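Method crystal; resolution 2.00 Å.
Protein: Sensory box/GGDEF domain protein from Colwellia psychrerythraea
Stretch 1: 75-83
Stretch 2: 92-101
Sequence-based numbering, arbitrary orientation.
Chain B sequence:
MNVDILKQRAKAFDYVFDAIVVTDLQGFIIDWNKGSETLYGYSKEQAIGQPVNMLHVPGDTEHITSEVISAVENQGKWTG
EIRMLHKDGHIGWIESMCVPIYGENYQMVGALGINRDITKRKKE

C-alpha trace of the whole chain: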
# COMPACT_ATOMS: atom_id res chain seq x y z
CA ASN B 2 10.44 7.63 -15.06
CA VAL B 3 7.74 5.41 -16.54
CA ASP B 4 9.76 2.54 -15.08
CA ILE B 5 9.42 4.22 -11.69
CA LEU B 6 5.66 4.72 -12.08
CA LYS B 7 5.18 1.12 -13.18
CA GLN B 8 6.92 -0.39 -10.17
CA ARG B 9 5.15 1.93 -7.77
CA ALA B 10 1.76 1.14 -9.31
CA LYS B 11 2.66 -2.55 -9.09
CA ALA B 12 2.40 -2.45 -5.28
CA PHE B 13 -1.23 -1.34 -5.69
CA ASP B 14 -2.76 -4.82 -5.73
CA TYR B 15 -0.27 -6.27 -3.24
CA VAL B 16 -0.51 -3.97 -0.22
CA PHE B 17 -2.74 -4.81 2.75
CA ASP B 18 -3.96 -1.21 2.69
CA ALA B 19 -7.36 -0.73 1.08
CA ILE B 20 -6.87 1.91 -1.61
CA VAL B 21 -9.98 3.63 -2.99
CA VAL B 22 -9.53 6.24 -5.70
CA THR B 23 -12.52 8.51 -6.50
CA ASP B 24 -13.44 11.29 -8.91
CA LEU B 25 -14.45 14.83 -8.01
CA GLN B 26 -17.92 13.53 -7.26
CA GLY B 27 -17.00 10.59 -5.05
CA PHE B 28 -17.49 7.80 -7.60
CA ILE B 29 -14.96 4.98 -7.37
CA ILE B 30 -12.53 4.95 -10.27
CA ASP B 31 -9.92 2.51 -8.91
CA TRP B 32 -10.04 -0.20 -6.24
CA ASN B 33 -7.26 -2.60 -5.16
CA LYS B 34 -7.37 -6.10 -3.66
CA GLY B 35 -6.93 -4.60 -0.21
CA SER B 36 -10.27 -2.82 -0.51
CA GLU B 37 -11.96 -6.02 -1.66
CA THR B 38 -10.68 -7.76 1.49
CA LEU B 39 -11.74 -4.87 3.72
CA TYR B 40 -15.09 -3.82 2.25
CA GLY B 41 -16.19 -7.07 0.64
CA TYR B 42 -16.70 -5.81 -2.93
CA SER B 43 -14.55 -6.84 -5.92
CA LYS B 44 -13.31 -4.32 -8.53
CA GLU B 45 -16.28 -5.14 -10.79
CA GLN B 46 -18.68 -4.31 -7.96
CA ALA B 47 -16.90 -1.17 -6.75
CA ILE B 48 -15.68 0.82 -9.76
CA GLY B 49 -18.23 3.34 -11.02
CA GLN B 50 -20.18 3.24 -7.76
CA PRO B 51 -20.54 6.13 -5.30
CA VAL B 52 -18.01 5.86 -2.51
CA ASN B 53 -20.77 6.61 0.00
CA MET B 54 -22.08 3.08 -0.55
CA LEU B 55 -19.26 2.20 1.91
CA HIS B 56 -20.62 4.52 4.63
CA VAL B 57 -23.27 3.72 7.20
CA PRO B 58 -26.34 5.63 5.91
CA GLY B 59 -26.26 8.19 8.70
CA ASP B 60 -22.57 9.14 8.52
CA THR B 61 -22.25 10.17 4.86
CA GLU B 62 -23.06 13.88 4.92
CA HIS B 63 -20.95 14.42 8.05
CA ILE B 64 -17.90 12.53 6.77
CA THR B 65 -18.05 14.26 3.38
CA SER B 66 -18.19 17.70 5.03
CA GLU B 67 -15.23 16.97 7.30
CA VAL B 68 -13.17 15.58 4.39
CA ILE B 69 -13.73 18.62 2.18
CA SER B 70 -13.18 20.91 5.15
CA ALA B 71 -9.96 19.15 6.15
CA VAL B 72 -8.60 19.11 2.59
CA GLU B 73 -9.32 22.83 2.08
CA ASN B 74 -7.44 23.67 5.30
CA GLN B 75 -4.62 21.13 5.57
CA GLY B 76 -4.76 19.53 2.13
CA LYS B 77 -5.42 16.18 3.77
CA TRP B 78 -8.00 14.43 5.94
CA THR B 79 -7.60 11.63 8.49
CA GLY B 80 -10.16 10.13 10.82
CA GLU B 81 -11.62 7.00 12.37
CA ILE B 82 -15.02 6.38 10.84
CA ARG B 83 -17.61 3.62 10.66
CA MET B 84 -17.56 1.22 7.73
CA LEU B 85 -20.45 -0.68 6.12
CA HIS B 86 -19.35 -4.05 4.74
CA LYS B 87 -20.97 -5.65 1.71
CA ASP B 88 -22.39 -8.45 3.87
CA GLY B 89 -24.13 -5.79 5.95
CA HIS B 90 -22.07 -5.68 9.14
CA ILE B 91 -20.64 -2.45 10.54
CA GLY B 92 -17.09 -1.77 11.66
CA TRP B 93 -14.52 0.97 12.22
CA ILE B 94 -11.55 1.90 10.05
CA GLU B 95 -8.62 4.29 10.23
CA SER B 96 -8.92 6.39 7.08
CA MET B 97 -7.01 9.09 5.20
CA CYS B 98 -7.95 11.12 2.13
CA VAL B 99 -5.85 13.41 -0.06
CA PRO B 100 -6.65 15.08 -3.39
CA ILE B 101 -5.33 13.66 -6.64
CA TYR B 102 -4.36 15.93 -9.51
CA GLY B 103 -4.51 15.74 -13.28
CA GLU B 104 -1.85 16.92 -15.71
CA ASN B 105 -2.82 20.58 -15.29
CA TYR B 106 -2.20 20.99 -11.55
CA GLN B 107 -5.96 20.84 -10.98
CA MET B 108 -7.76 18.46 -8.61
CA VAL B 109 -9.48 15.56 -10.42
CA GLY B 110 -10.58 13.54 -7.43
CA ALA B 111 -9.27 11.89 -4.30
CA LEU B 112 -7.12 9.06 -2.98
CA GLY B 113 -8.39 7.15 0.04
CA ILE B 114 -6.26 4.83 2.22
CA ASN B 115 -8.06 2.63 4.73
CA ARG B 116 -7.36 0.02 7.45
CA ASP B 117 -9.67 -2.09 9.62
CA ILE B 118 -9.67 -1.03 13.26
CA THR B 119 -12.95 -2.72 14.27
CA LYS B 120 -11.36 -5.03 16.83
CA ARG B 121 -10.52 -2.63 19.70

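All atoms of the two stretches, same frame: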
# COMPACT_ATOMS: atom_id res chain seq x y z
N GLN B 75 -5.92 21.78 5.48
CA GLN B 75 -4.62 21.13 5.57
C GLN B 75 -4.18 20.40 4.30
O GLN B 75 -3.02 20.01 4.18
CB GLN B 75 -4.59 20.14 6.73
CG GLN B 75 -4.76 20.76 8.10
CD GLN B 75 -3.68 21.78 8.41
OE1 GLN B 75 -2.48 21.46 8.40
NE2 GLN B 75 -4.09 23.02 8.69
N GLY B 76 -5.10 20.22 3.36
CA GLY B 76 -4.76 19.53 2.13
C GLY B 76 -4.80 18.03 2.31
O GLY B 76 -4.40 17.27 1.43
N LYS B 77 -5.31 17.60 3.46
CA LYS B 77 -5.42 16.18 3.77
C LYS B 77 -6.47 15.97 4.86
O LYS B 77 -6.78 16.89 5.62
CB LYS B 77 -4.08 15.63 4.27
CG LYS B 77 -4.19 14.25 4.92
CD LYS B 77 -2.88 13.75 5.50
CE LYS B 77 -1.81 13.60 4.44
NZ LYS B 77 -0.59 12.93 4.98
N TRP B 78 -7.02 14.77 4.92
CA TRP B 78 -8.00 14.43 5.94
C TRP B 78 -7.68 13.05 6.52
O TRP B 78 -7.30 12.14 5.79
CB TRP B 78 -9.41 14.38 5.36
CG TRP B 78 -10.42 13.85 6.33
CD1 TRP B 78 -11.12 14.57 7.26
CD2 TRP B 78 -10.82 12.48 6.49
NE1 TRP B 78 -11.94 13.73 7.98
CE2 TRP B 78 -11.78 12.44 7.53
CE3 TRP B 78 -10.47 11.28 5.84
CZ2 TRP B 78 -12.39 11.25 7.95
CZ3 TRP B 78 -11.08 10.09 6.26
CH2 TRP B 78 -12.03 10.09 7.30
N THR B 79 -7.82 12.91 7.83
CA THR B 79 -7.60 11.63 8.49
C THR B 79 -8.67 11.52 9.56
O THR B 79 -9.08 12.52 10.14
CB THR B 79 -6.21 11.54 9.16
OG1 THR B 79 -6.13 12.50 10.22
CG2 THR B 79 -5.09 11.80 8.15
N GLY B 80 -9.14 10.31 9.81
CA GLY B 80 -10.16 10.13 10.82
C GLY B 80 -10.50 8.67 10.99
O GLY B 80 -10.10 7.84 10.18
N GLU B 81 -11.20 8.36 12.07
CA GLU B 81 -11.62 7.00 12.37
C GLU B 81 -13.13 7.04 12.21
O GLU B 81 -13.83 7.66 13.01
CB GLU B 81 -11.24 6.62 13.79
CG GLU B 81 -9.77 6.28 13.96
CD GLU B 81 -9.37 6.21 15.42
OE1 GLU B 81 -10.14 5.65 16.22
OE2 GLU B 81 -8.28 6.71 15.75
N ILE B 82 -13.61 6.38 11.17
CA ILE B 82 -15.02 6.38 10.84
C ILE B 82 -15.62 4.99 10.77
O ILE B 82 -14.90 3.99 10.72
CB ILE B 82 -15.23 7.08 9.48
CG1 ILE B 82 -14.39 6.36 8.41
CG2 ILE B 82 -14.79 8.55 9.58
CD1 ILE B 82 -14.55 6.91 7.01
N ARG B 83 -16.95 4.91 10.77
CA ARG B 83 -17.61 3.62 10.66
C ARG B 83 -17.52 3.15 9.22
O ARG B 83 -17.33 3.95 8.29
CB ARG B 83 -19.07 3.70 11.10
CG ARG B 83 -19.27 3.77 12.61
CD ARG B 83 -20.72 3.60 13.00
NE ARG B 83 -21.56 4.62 12.38
CZ ARG B 83 -22.88 4.68 12.51
NH1 ARG B 83 -23.53 3.78 13.24
NH2 ARG B 83 -23.56 5.65 11.91
N GLY B 92 -18.37 -1.73 10.99
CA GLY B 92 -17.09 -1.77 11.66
C GLY B 92 -16.44 -0.41 11.65
O GLY B 92 -17.03 0.55 11.16
N TRP B 93 -15.24 -0.30 12.20
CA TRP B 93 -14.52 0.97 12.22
C TRP B 93 -13.22 0.82 11.46
O TRP B 93 -12.61 -0.24 11.46
CB TRP B 93 -14.23 1.44 13.65
CG TRP B 93 -15.44 1.88 14.41
CD1 TRP B 93 -16.33 1.08 15.07
CD2 TRP B 93 -15.91 3.22 14.57
NE1 TRP B 93 -17.33 1.84 15.63
CE2 TRP B 93 -17.09 3.16 15.34
CE3 TRP B 93 -15.45 4.47 14.14
CZ2 TRP B 93 -17.83 4.30 15.68
CZ3 TRP B 93 -16.17 5.60 14.49
CH2 TRP B 93 -17.35 5.51 15.25
N ILE B 94 -12.79 1.90 10.81
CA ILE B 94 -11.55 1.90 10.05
C ILE B 94 -10.78 3.19 10.29
O ILE B 94 -11.35 4.21 10.67
CB ILE B 94 -11.82 1.82 8.53
CG1 ILE B 94 -12.76 2.96 8.11
CG2 ILE B 94 -12.48 0.50 8.17
CD1 ILE B 94 -13.00 3.05 6.62
N GLU B 95 -9.47 3.12 10.10
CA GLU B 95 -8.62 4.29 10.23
C GLU B 95 -8.55 4.70 8.76
O GLU B 95 -8.19 3.89 7.90
CB GLU B 95 -7.24 3.91 10.75
CG GLU B 95 -6.20 5.01 10.55
CD GLU B 95 -4.93 4.78 11.36
OE1 GLU B 95 -4.40 3.65 11.33
OE2 GLU B 95 -4.48 5.74 12.03
N SER B 96 -8.90 5.95 8.47
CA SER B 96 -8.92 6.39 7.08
C SER B 96 -8.20 7.72 6.84
O SER B 96 -8.09 8.56 7.73
CB SER B 96 -10.38 6.48 6.61
OG SER B 96 -10.48 6.93 5.27
N MET B 97 -7.72 7.88 5.61
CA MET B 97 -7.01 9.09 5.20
C MET B 97 -7.44 9.41 3.77
O MET B 97 -7.66 8.51 2.97
CB MET B 97 -5.51 8.86 5.25
CG MET B 97 -4.66 10.05 4.85
SD MET B 97 -2.99 9.49 4.42
CE MET B 97 -3.29 8.92 2.79
N CYS B 98 -7.55 10.69 3.46
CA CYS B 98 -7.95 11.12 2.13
C CYS B 98 -7.15 12.34 1.70
O CYS B 98 -7.02 13.31 2.45
CB CYS B 98 -9.45 11.45 2.12
SG CYS B 98 -10.12 11.84 0.48
N VAL B 99 -6.60 12.28 0.49
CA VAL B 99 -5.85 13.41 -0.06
C VAL B 99 -6.31 13.59 -1.50
O VAL B 99 -6.75 12.64 -2.14
CB VAL B 99 -4.31 13.20 -0.02
CG1 VAL B 99 -3.87 12.98 1.43
CG2 VAL B 99 -3.89 12.03 -0.90
N PRO B 100 -6.22 14.82 -2.02
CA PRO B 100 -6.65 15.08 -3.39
C PRO B 100 -5.68 14.55 -4.43
O PRO B 100 -4.47 14.50 -4.20
CB PRO B 100 -6.75 16.60 -3.43
CG PRO B 100 -5.64 17.02 -2.54
CD PRO B 100 -5.75 16.06 -1.37
N ILE B 101 -6.21 14.12 -5.58
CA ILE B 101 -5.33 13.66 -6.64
C ILE B 101 -5.44 14.74 -7.69
O ILE B 101 -6.46 15.43 -7.77
CB ILE B 101 -5.73 12.29 -7.23
CG1 ILE B 101 -7.16 12.33 -7.76
CG2 ILE B 101 -5.55 11.22 -6.16
CD1 ILE B 101 -7.48 11.16 -8.66
O HOH W 1 -6.08 6.46 13.97

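Residues 78-83 and 92-101 are neighbouring antiparallel strands: their N-to-C directions differ by 163°, their axes approach to 4.6 Å, and 739 Å² of surface is buried between the stretches. Six backbone hydrogen bonds, arranged as three reciprocal pairs, fix the register.

At Gly 92 the carbonyl contributes a CA-H...O contact, Gly 92 O lying 3.2 Å from Arg 83 CA. Trp 93 then faces Arg 83 in a non-hydrogen-bonded pair, a position where short CA-CA spacing (4.3 Å) brings side chains together. The aliphatic part of the arginine covers the indole: Arg 83 CG sits 3.5 Å from the centroid of the Trp 93 six-membered ring and 17° off its normal, the geometry of a CH-pi contact. The same ring meets Glu 81 O at its edge, with Trp 93 CZ3 3.5 Å from that oxygen.

Ile 94 forms the first reciprocal pair, Ile 94 N to Ile 82 O at 3.0 Å and Ile 82 N to Ile 94 O at 3.2 Å; the latter is longer and more bent (142° against 161°). On the opposite face from Trp 93, the two isoleucines share p, t rotamers and touch at Ile 82 CG1 and Ile 94 CG1, 3.8 Å apart, an apolar contact.

Glu 95 pairs with Glu 81 without direct backbone hydrogen bonds. Two carboxylates on one face would tend to repel, but a water donates to both, 2.8 Å from Glu 81 OE2 and 2.6 Å from Glu 95 OE2.

Ser 96 makes the second reciprocal pair: Ser 96 N to Gly 80 O is 2.8 Å and Gly 80 N to Ser 96 O is 2.9 Å. The absent side chain at Gly 80 matters, since an ideal CB there would lie 2.7 Å from Trp 78 CZ2. The indole instead extends along this face, placing Trp 78 CZ3 3.4 Å from Ser 96 OG, which approaches the ring edge.

Met 97, back on the Glu 95 face, packs against Thr 79, with Met 97 CG 3.8 Å from Thr 79 CG2. Its CA also approaches a carbonyl, Met 97 CA lying 3.1 Å from Trp 78 O.

Cys 98 closes the ladder through Cys 98 N to Trp 78 O at 2.8 Å and Trp 78 N to Cys 98 O at 2.9 Å, while Cys 98 CB packs 3.9 Å from Trp 78 CE3. Beyond it, Val 99 CG1 meets Lys 77 CE at 3.7 Å, and Pro 100 CD lies 3.3 Å from Gly 76 O. Ile 101 makes no contact with stretch 1.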